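Beta-N-acetylglucosaminidase-like protein Glycoside hydrolase family 20 (Flavobacterium johnsoniae, PDB 6YHH) probably hydrolyses terminal N-acetylglucosamine residues from chitin-derived oligosaccharides as a family 20 beta-N-acetylhexosaminidase of bacterial chitin metabolism. Local coordinates at residues A[86-96]-A[108-119]; A[140-148]-A[473-481]. One frame throughout, in Å; residues are numbered along the deposited sequence.

Overall arrangement
The centres of contacts 1 and 2 lie about 13 Å apart, contact 1 within the family 20 domain 2 and contact 2 spanning the passage from that domain's sheet into the catalytic barrel. Contact 1 closes first along the chain, packing strand 94-99 and the loop before it on helix 110-123. Contact 2 follows, bringing the first strand of the barrel, 146-152, and the linker before it against the end of helix 467-476, more than 300 residues later. The linker leaves strand 131-140, which pairs with strand 94-99. An E92-R147 salt bridge, a probable hydrogen bond between Y94 OH and D140 OD2, and H115 packed edge-to-face on W476 couple the contacts, tying the small domain to the barrel.

Contact 1: A[86-96]-A[108-119]; sequences IGLYEDESYSL and TSDLGALHGLET
Y94 lies with one ring face over the helix backbone, where G116 CA makes a CH-pi contact 3.8 Å from the ring centroid. Its CG sits between the backbone N and the carbonyl carbon (chi1 66°), which swings the ring onto the helix and carries OH to T119 OG1 at 2.6 Å, a hydrogen bond either hydroxyl could donate. A phenylalanine here would probably keep the ring on G116 but leave T119 OG1 without this partner. H115 crosses Y94 nearly at right angles and turns its imidazole edge to E92: NE2 donates to OE1 over 2.7 Å, with the carboxylate plane 47° from the ring. Near the helix start, T108 OG1 reaches D91 OD2 (2.8 Å) from above the carboxylate plane, while D91 OD1 takes S93 N in an Asx turn and also S93 OG. At G112 the backbones come close, CA lying 3.4 Å from S93 O, and a side chain there would probably run into that oxygen. The chemistry implies a polar seam reaching out of the domain: E92 OE1 also meets R147 of the barrel in a salt bridge, and a carboxylate shared by histidine and arginine is probably stabilised in its charged form.

Contact 2: A[140-148]-A[473-481]; sequences DFPRFTWRG and ERLWSAENI
W476 NE1 donates to D140 OD1 at 2.8 Å, an almost straight hydrogen bond (165°) that lies in the indole plane but reaches the carboxylate from above its own plane; the same oxygen also accepts from Q14. Two backbone hydrogen bonds then receive the linker at the helix end, R143 N to W476 O at 2.7 Å and F144 N to L475 O at 3.3 Å.

Flat groups supply the second kind of interaction. The indole of W476 is covered on one face by the F141-P142 backbone and by P142 CB, which stands 3.8 Å from the centroid of the six-membered ring as a CH-pi contact. At the edge of the same indole is R147, its guanidinium perpendicular to the ring and meeting CE3 with a face, NE being 3.6 Å from that carbon. In the guanidinium plane, R147 NH1 bonds F144 O, and NH2 is held by K174 O and E92.

This is the seam where the catalytic TIM barrel begins: strand 146-152, paired with 177-184 and 443-450, is met by the end of helix 467-476. L475 fills the apolar part, its CB 3.8 Å from R147 CG, the two side chains lying alongside and running opposite ways.

Charge and water make up the last group. With CG anti to the backbone N (chi1 -176°) and the chain straight out to NE, R143 carries its guanidinium between E479 CB, over the centre of one face, and F144 CE2, toward the rim of the other. Its salt bridge to E479 OE2 is long, 3.6 Å from NH2, whereas NH1 pairs with D427. A water links R143 NH1 with R474 NH1, R474 O and S477 O, bridging two like charges.

Contact 1: A[86-96]-A[108-119]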
loop_
_atom_site.group_PDB
_atom_site.type_symbol
_atom_site.label_atom_id
_atom_site.label_comp_id
_atom_site.label_asym_id
_atom_site.label_seq_id
_atom_site.Cartn_x
_atom_site.Cartn_y
_atom_site.Cartn_z
ATOM N N ILE A 86 21.483 12.078 15.191
ATOM C CA ILE A 86 20.440 11.038 15.489
ATOM C C ILE A 86 20.922 10.442 16.824
ATOM O O ILE A 86 22.055 10.004 16.903
ATOM C CB ILE A 86 20.371 9.985 14.349
ATOM C CG1 ILE A 86 19.934 10.604 12.998
ATOM C CG2 ILE A 86 19.452 8.835 14.741
ATOM C CD1 ILE A 86 18.602 11.333 13.008
ATOM N N GLY A 87 20.046 10.311 17.804
ATOM C CA GLY A 87 20.471 9.740 19.045
ATOM C C GLY A 87 19.538 10.305 20.083
ATOM O O GLY A 87 18.547 11.031 19.773
ATOM N N LEU A 88 19.903 10.027 21.330
ATOM C CA LEU A 88 19.165 10.513 22.463
ATOM C C LEU A 88 19.831 11.837 23.009
ATOM O O LEU A 88 20.990 12.168 22.638
ATOM C CB LEU A 88 19.307 9.489 23.565
ATOM C CG LEU A 88 18.843 8.085 23.250
ATOM C CD1 LEU A 88 18.954 7.282 24.551
ATOM C CD2 LEU A 88 17.430 8.140 22.709
ATOM N N TYR A 89 19.057 12.532 23.805
ATOM C CA TYR A 89 19.390 13.786 24.476
ATOM C C TYR A 89 19.639 14.932 23.537
ATOM O O TYR A 89 20.277 15.891 23.928
ATOM C CB TYR A 89 20.645 13.606 25.336
ATOM C CG TYR A 89 20.653 12.397 26.213
ATOM C CD1 TYR A 89 19.833 12.375 27.365
ATOM C CD2 TYR A 89 21.567 11.383 26.016
ATOM C CE1 TYR A 89 19.801 11.279 28.187
ATOM C CE2 TYR A 89 21.564 10.224 26.905
ATOM C CZ TYR A 89 20.669 10.204 27.953
ATOM O OH TYR A 89 20.699 9.131 28.887
ATOM N N GLU A 90 19.186 14.893 22.279
ATOM C CA GLU A 90 19.325 16.036 21.429
ATOM C C GLU A 90 18.355 17.114 21.824
ATOM O O GLU A 90 17.275 16.869 22.335
ATOM C CB GLU A 90 19.029 15.643 19.985
ATOM C CG GLU A 90 20.047 14.790 19.314
ATOM C CD GLU A 90 21.261 15.608 18.911
ATOM O OE1 GLU A 90 21.160 16.600 18.072
ATOM O OE2 GLU A 90 22.303 15.276 19.519
ATOM N N ASP A 91 18.730 18.350 21.529
ATOM C CA ASP A 91 17.824 19.465 21.662
ATOM C C ASP A 91 16.874 19.446 20.472
ATOM O O ASP A 91 17.292 19.691 19.306
ATOM C CB ASP A 91 18.629 20.816 21.651
ATOM C CG ASP A 91 17.760 21.993 21.819
ATOM O OD1 ASP A 91 16.558 21.935 21.616
ATOM O OD2 ASP A 91 18.252 23.123 22.101
ATOM N N GLU A 92 15.622 19.049 20.717
ATOM C CA GLU A 92 14.604 18.861 19.657
ATOM C C GLU A 92 13.599 19.981 19.711
ATOM O O GLU A 92 12.512 19.896 19.120
ATOM C CB GLU A 92 13.864 17.498 19.896
ATOM C CG GLU A 92 14.745 16.314 19.667
ATOM C CD GLU A 92 13.930 15.054 19.892
ATOM O OE1 GLU A 92 13.141 14.740 18.955
ATOM O OE2 GLU A 92 13.987 14.459 20.988
ATOM N N SER A 93 13.953 21.052 20.406
ATOM C CA SER A 93 13.024 22.183 20.564
ATOM C C SER A 93 12.866 23.014 19.292
ATOM O O SER A 93 13.713 22.968 18.406
ATOM C CB SER A 93 13.528 23.146 21.661
ATOM O OG SER A 93 14.759 23.826 21.371
ATOM N N TYR A 94 11.799 23.815 19.232
ATOM C CA TYR A 94 11.589 24.728 18.117
ATOM C C TYR A 94 10.589 25.746 18.562
ATOM O O TYR A 94 9.849 25.513 19.556
ATOM C CB TYR A 94 11.083 24.020 16.816
ATOM C CG TYR A 94 9.682 23.437 16.983
ATOM C CD1 TYR A 94 9.491 22.169 17.581
ATOM C CD2 TYR A 94 8.557 24.172 16.667
ATOM C CE1 TYR A 94 8.218 21.687 17.818
ATOM C CE2 TYR A 94 7.294 23.699 16.907
ATOM C CZ TYR A 94 7.096 22.488 17.501
ATOM O OH TYR A 94 5.785 22.124 17.793
ATOM N N SER A 95 10.555 26.871 17.811
ATOM C CA SER A 95 9.443 27.819 17.891
ATOM C C SER A 95 8.869 28.022 16.494
ATOM O O SER A 95 9.566 27.869 15.485
ATOM C CB SER A 95 9.843 29.188 18.468
ATOM O OG SER A 95 10.783 29.736 17.613
ATOM N N LEU A 96 7.587 28.216 16.481
ATOM C CA LEU A 96 6.802 28.425 15.293
ATOM C C LEU A 96 5.957 29.660 15.503
ATOM O O LEU A 96 5.163 29.739 16.404
ATOM C CB LEU A 96 5.871 27.171 15.033
ATOM C CG LEU A 96 4.772 27.341 13.989
ATOM C CD1 LEU A 96 5.447 27.667 12.646
ATOM C CD2 LEU A 96 3.927 26.064 13.862
ATOM N N THR A 108 16.980 25.053 17.296
ATOM C CA THR A 108 18.383 24.766 17.526
ATOM C C THR A 108 19.020 23.977 16.394
ATOM O O THR A 108 20.144 24.244 15.960
ATOM C CB THR A 108 18.582 24.014 18.831
ATOM O OG1 THR A 108 18.076 24.791 19.897
ATOM C CG2 THR A 108 20.001 23.685 19.053
ATOM N N SER A 109 18.336 22.950 15.933
ATOM C CA SER A 109 18.858 22.145 14.821
ATOM C C SER A 109 17.686 21.748 13.867
ATOM O O SER A 109 16.521 22.075 14.095
ATOM C CB SER A 109 19.606 20.917 15.280
ATOM O OG SER A 109 18.660 19.893 15.630
ATOM N N ASP A 110 18.038 21.128 12.750
ATOM C CA ASP A 110 17.057 20.554 11.834
ATOM C C ASP A 110 16.106 19.585 12.565
ATOM O O ASP A 110 14.996 19.416 12.117
ATOM C CB ASP A 110 17.761 19.816 10.713
ATOM C CG ASP A 110 18.865 19.004 11.240
ATOM O OD1 ASP A 110 19.973 19.602 11.448
ATOM O OD2 ASP A 110 18.710 17.806 11.540
ATOM N N LEU A 111 16.469 18.959 13.681
ATOM C CA LEU A 111 15.553 18.006 14.331
ATOM C C LEU A 111 14.318 18.751 14.844
ATOM O O LEU A 111 13.170 18.345 14.599
ATOM C CB LEU A 111 16.227 17.255 15.446
ATOM C CG LEU A 111 17.409 16.403 15.075
ATOM C CD1 LEU A 111 17.984 15.808 16.309
ATOM C CD2 LEU A 111 17.097 15.308 14.079
ATOM N N GLY A 112 14.516 19.871 15.532
ATOM C CA GLY A 112 13.401 20.703 15.923
ATOM C C GLY A 112 12.633 21.297 14.763
ATOM O O GLY A 112 11.409 21.385 14.785
ATOM N N ALA A 113 13.328 21.707 13.713
ATOM C CA ALA A 113 12.615 22.244 12.542
ATOM C C ALA A 113 11.726 21.204 11.856
ATOM O O ALA A 113 10.639 21.526 11.438
ATOM C CB ALA A 113 13.549 22.847 11.551
ATOM N N LEU A 114 12.227 19.969 11.744
ATOM C CA LEU A 114 11.404 18.881 11.195
ATOM C C LEU A 114 10.126 18.711 12.012
ATOM O O LEU A 114 9.052 18.535 11.488
ATOM C CB LEU A 114 12.165 17.579 11.122
ATOM C CG LEU A 114 13.264 17.551 10.086
ATOM C CD1 LEU A 114 14.015 16.262 10.175
ATOM C CD2 LEU A 114 12.750 17.780 8.679
ATOM N N HIS A 115 10.240 18.778 13.328
ATOM C CA HIS A 115 9.082 18.697 14.175
ATOM C C HIS A 115 8.142 19.864 13.914
ATOM O O HIS A 115 6.888 19.748 13.872
ATOM C CB HIS A 115 9.472 18.686 15.688
ATOM C CG HIS A 115 10.271 17.498 16.138
ATOM N ND1 HIS A 115 10.088 16.201 15.647
ATOM C CD2 HIS A 115 11.243 17.407 17.070
ATOM C CE1 HIS A 115 10.923 15.378 16.262
ATOM N NE2 HIS A 115 11.618 16.091 17.155
ATOM N N GLY A 116 8.718 21.058 13.796
ATOM C CA GLY A 116 7.866 22.224 13.593
ATOM C C GLY A 116 7.089 22.194 12.329
ATOM O O GLY A 116 5.979 22.743 12.265
ATOM N N LEU A 117 7.657 21.565 11.279
ATOM C CA LEU A 117 6.896 21.420 10.064
ATOM C C LEU A 117 5.622 20.567 10.270
ATOM O O LEU A 117 4.570 20.830 9.692
ATOM C CB LEU A 117 7.760 20.785 8.985
ATOM C CG LEU A 117 8.944 21.618 8.449
ATOM C CD1 LEU A 117 9.777 20.692 7.557
ATOM C CD2 LEU A 117 8.417 22.866 7.808
ATOM N N GLU A 118 5.712 19.572 11.159
ATOM C CA GLU A 118 4.539 18.739 11.482
ATOM C C GLU A 118 3.497 19.522 12.226
ATOM O O GLU A 118 2.324 19.409 11.964
ATOM C CB GLU A 118 4.918 17.513 12.278
ATOM C CG GLU A 118 5.894 16.605 11.518
ATOM C CD GLU A 118 5.315 15.981 10.246
ATOM O OE1 GLU A 118 4.067 15.976 10.046
ATOM O OE2 GLU A 118 6.171 15.414 9.492
ATOM N N THR A 119 3.925 20.369 13.152
ATOM C CA THR A 119 2.983 21.227 13.851
ATOM C C THR A 119 2.299 22.165 12.887
ATOM O O THR A 119 1.070 22.423 13.008
ATOM C CB THR A 119 3.685 22.014 14.981
ATOM O OG1 THR A 119 4.380 21.104 15.791
ATOM C CG2 THR A 119 2.699 22.782 15.805
HETATM O O HOH W 1 19.528 19.109 17.894
HETATM O O HOH W 2 16.061 21.670 17.588
HETATM O O HOH W 3 14.916 25.783 19.423
#

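Contact 2: A[140-148]-A[473-481]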
loop_
_atom_site.group_PDB
_atom_site.type_symbol
_atom_site.label_atom_id
_atom_site.label_comp_id
_atom_site.label_asym_id
_atom_site.label_seq_id
_atom_site.Cartn_x
_atom_site.Cartn_y
_atom_site.Cartn_z
ATOM N N ASP A 140 8.086 24.784 21.770
ATOM C CA ASP A 140 7.833 23.356 22.063
ATOM C C ASP A 140 9.102 22.581 22.227
ATOM O O ASP A 140 10.168 23.006 21.807
ATOM C CB ASP A 140 7.008 22.787 20.833
ATOM C CG ASP A 140 6.183 21.560 21.135
ATOM O OD1 ASP A 140 5.984 21.186 22.311
ATOM O OD2 ASP A 140 5.677 20.975 20.136
ATOM N N PHE A 141 8.978 21.428 22.873
ATOM C CA PHE A 141 10.068 20.535 23.094
ATOM C C PHE A 141 9.441 19.272 23.708
ATOM O O PHE A 141 8.353 19.327 24.272
ATOM C CB PHE A 141 11.095 21.152 24.122
ATOM C CG PHE A 141 10.429 21.627 25.442
ATOM C CD1 PHE A 141 9.917 22.882 25.561
ATOM C CD2 PHE A 141 10.224 20.736 26.498
ATOM C CE1 PHE A 141 9.261 23.300 26.718
ATOM C CE2 PHE A 141 9.632 21.140 27.689
ATOM C CZ PHE A 141 9.143 22.445 27.779
ATOM N N PRO A 142 10.184 18.137 23.632
ATOM C CA PRO A 142 9.643 16.925 24.183
ATOM C C PRO A 142 9.853 16.729 25.694
ATOM O O PRO A 142 10.955 16.997 26.227
ATOM C CB PRO A 142 10.460 15.821 23.415
ATOM C CG PRO A 142 11.765 16.460 23.114
ATOM C CD PRO A 142 11.430 17.905 22.906
ATOM N N ARG A 143 8.886 16.078 26.344
ATOM C CA ARG A 143 9.033 15.651 27.711
ATOM C C ARG A 143 10.048 14.565 27.909
ATOM O O ARG A 143 10.869 14.636 28.871
ATOM C CB ARG A 143 7.662 15.208 28.265
ATOM C CG ARG A 143 7.682 14.815 29.748
ATOM C CD ARG A 143 6.295 14.377 30.225
ATOM N NE ARG A 143 6.427 13.861 31.581
ATOM C CZ ARG A 143 5.591 12.948 32.106
ATOM N NH1 ARG A 143 4.577 12.464 31.402
ATOM N NH2 ARG A 143 5.792 12.444 33.312
ATOM N N PHE A 144 10.108 13.556 27.009
ATOM C CA PHE A 144 11.057 12.453 27.124
ATOM C C PHE A 144 11.869 12.400 25.877
ATOM O O PHE A 144 11.337 12.694 24.751
ATOM C CB PHE A 144 10.318 11.081 27.266
ATOM C CG PHE A 144 9.532 10.948 28.545
ATOM C CD1 PHE A 144 10.206 10.690 29.740
ATOM C CD2 PHE A 144 8.142 11.082 28.587
ATOM C CE1 PHE A 144 9.480 10.598 30.937
ATOM C CE2 PHE A 144 7.448 10.964 29.775
ATOM C CZ PHE A 144 8.134 10.705 30.946
ATOM N N THR A 145 13.087 11.934 26.035
ATOM C CA THR A 145 13.957 11.825 24.875
ATOM C C THR A 145 13.778 10.554 23.975
ATOM O O THR A 145 14.148 10.597 22.813
ATOM C CB THR A 145 15.477 11.979 25.292
ATOM O OG1 THR A 145 16.264 12.346 24.159
ATOM C CG2 THR A 145 16.044 10.729 25.911
ATOM N N TRP A 146 13.259 9.465 24.542
ATOM C CA TRP A 146 13.052 8.184 23.854
ATOM C C TRP A 146 11.581 8.063 23.642
ATOM O O TRP A 146 10.849 7.890 24.574
ATOM C CB TRP A 146 13.605 7.031 24.726
ATOM C CG TRP A 146 13.546 5.709 24.066
ATOM C CD1 TRP A 146 12.420 5.071 23.549
ATOM C CD2 TRP A 146 14.650 4.843 23.826
ATOM N NE1 TRP A 146 12.773 3.839 23.024
ATOM C CE2 TRP A 146 14.134 3.688 23.124
ATOM C CE3 TRP A 146 16.016 4.941 24.067
ATOM C CZ2 TRP A 146 14.938 2.629 22.799
ATOM C CZ3 TRP A 146 16.835 3.894 23.682
ATOM C CH2 TRP A 146 16.263 2.743 23.059
ATOM N N ARG A 147 11.128 8.246 22.404
ATOM C CA ARG A 147 9.715 8.216 22.069
ATOM C C ARG A 147 9.555 7.264 20.864
ATOM O O ARG A 147 9.749 7.645 19.707
ATOM C CB ARG A 147 9.185 9.604 21.746
ATOM C CG ARG A 147 9.548 10.612 22.841
ATOM C CD ARG A 147 9.050 11.981 22.544
ATOM N NE ARG A 147 9.434 12.488 21.239
ATOM C CZ ARG A 147 10.650 12.929 20.932
ATOM N NH1 ARG A 147 11.580 13.073 21.885
ATOM N NH2 ARG A 147 10.931 13.260 19.721
ATOM N N GLY A 148 9.253 5.998 21.199
ATOM C CA GLY A 148 9.460 4.891 20.282
ATOM C C GLY A 148 8.256 4.037 19.870
ATOM O O GLY A 148 7.209 3.989 20.561
ATOM N N GLU A 473 1.597 11.555 22.023
ATOM C CA GLU A 473 1.305 12.730 22.870
ATOM C C GLU A 473 1.752 12.523 24.318
ATOM O O GLU A 473 2.421 13.405 24.953
ATOM C CB GLU A 473 -0.146 13.102 22.816
ATOM C CG GLU A 473 -0.518 14.165 23.857
ATOM C CD GLU A 473 -1.723 14.938 23.407
ATOM O OE1 GLU A 473 -2.830 14.737 23.955
ATOM O OE2 GLU A 473 -1.589 15.667 22.373
ATOM N N ARG A 474 1.509 11.342 24.863
ATOM C CA ARG A 474 2.039 11.068 26.201
ATOM C C ARG A 474 3.549 11.195 26.310
ATOM O O ARG A 474 4.089 11.613 27.345
ATOM C CB ARG A 474 1.579 9.709 26.719
ATOM C CG ARG A 474 2.050 9.335 28.140
ATOM C CD ARG A 474 1.679 10.328 29.246
ATOM N NE ARG A 474 0.256 10.555 29.178
ATOM C CZ ARG A 474 -0.336 11.744 29.046
ATOM N NH1 ARG A 474 0.293 12.928 29.068
ATOM N NH2 ARG A 474 -1.609 11.721 28.887
ATOM N N LEU A 475 4.266 10.841 25.279
ATOM C CA LEU A 475 5.692 10.788 25.350
ATOM C C LEU A 475 6.321 12.163 25.080
ATOM O O LEU A 475 7.454 12.380 25.483
ATOM C CB LEU A 475 6.219 9.731 24.370
ATOM C CG LEU A 475 5.768 8.318 24.763
ATOM C CD1 LEU A 475 6.294 7.348 23.686
ATOM C CD2 LEU A 475 6.112 7.912 26.189
ATOM N N TRP A 476 5.580 13.067 24.433
ATOM C CA TRP A 476 6.122 14.411 24.084
ATOM C C TRP A 476 5.567 15.503 24.999
ATOM O O TRP A 476 6.312 16.362 25.486
ATOM C CB TRP A 476 5.773 14.722 22.610
ATOM C CG TRP A 476 6.155 16.143 22.199
ATOM C CD1 TRP A 476 5.521 17.285 22.560
ATOM C CD2 TRP A 476 7.262 16.519 21.397
ATOM N NE1 TRP A 476 6.206 18.386 22.045
ATOM C CE2 TRP A 476 7.264 17.922 21.304
ATOM C CE3 TRP A 476 8.252 15.799 20.705
ATOM C CZ2 TRP A 476 8.246 18.634 20.619
ATOM C CZ3 TRP A 476 9.233 16.527 20.014
ATOM C CH2 TRP A 476 9.216 17.926 19.975
ATOM N N SER A 477 4.253 15.520 25.168
ATOM C CA SER A 477 3.559 16.656 25.768
ATOM C C SER A 477 3.757 16.648 27.309
ATOM O O SER A 477 4.236 15.695 27.933
ATOM C CB SER A 477 2.072 16.576 25.498
ATOM O OG SER A 477 1.805 16.776 24.098
ATOM N N ALA A 478 3.339 17.744 27.887
ATOM C CA ALA A 478 3.440 17.898 29.340
ATOM C C ALA A 478 2.639 16.805 30.057
ATOM O O ALA A 478 1.615 16.354 29.560
ATOM C CB ALA A 478 2.868 19.280 29.724
ATOM N N GLU A 479 3.073 16.484 31.276
ATOM C CA GLU A 479 2.479 15.416 32.060
ATOM C C GLU A 479 1.029 15.676 32.364
ATOM O O GLU A 479 0.263 14.741 32.488
ATOM C CB GLU A 479 3.251 15.247 33.364
ATOM C CG GLU A 479 2.757 14.121 34.263
ATOM C CD GLU A 479 3.612 13.856 35.487
ATOM O OE1 GLU A 479 4.456 14.711 35.851
ATOM O OE2 GLU A 479 3.436 12.730 36.056
ATOM N N ASN A 480 0.618 16.932 32.459
ATOM C CA ASN A 480 -0.781 17.226 32.742
ATOM C C ASN A 480 -1.723 17.292 31.569
ATOM O O ASN A 480 -2.867 17.608 31.771
ATOM C CB ASN A 480 -0.938 18.486 33.614
ATOM C CG ASN A 480 -0.488 19.734 32.906
ATOM O OD1 ASN A 480 0.012 19.687 31.773
ATOM N ND2 ASN A 480 -0.573 20.859 33.597
ATOM N N ILE A 481 -1.299 16.934 30.341
ATOM C CA ILE A 481 -2.235 16.903 29.255
ATOM C C ILE A 481 -2.862 15.474 29.287
ATOM O O ILE A 481 -2.173 14.496 28.904
ATOM C CB ILE A 481 -1.463 17.183 27.937
ATOM C CG1 ILE A 481 -0.767 18.558 27.866
ATOM C CG2 ILE A 481 -2.346 16.943 26.717
ATOM C CD1 ILE A 481 -1.662 19.724 28.159
HETATM O O HOH W 4 3.193 13.419 29.063
#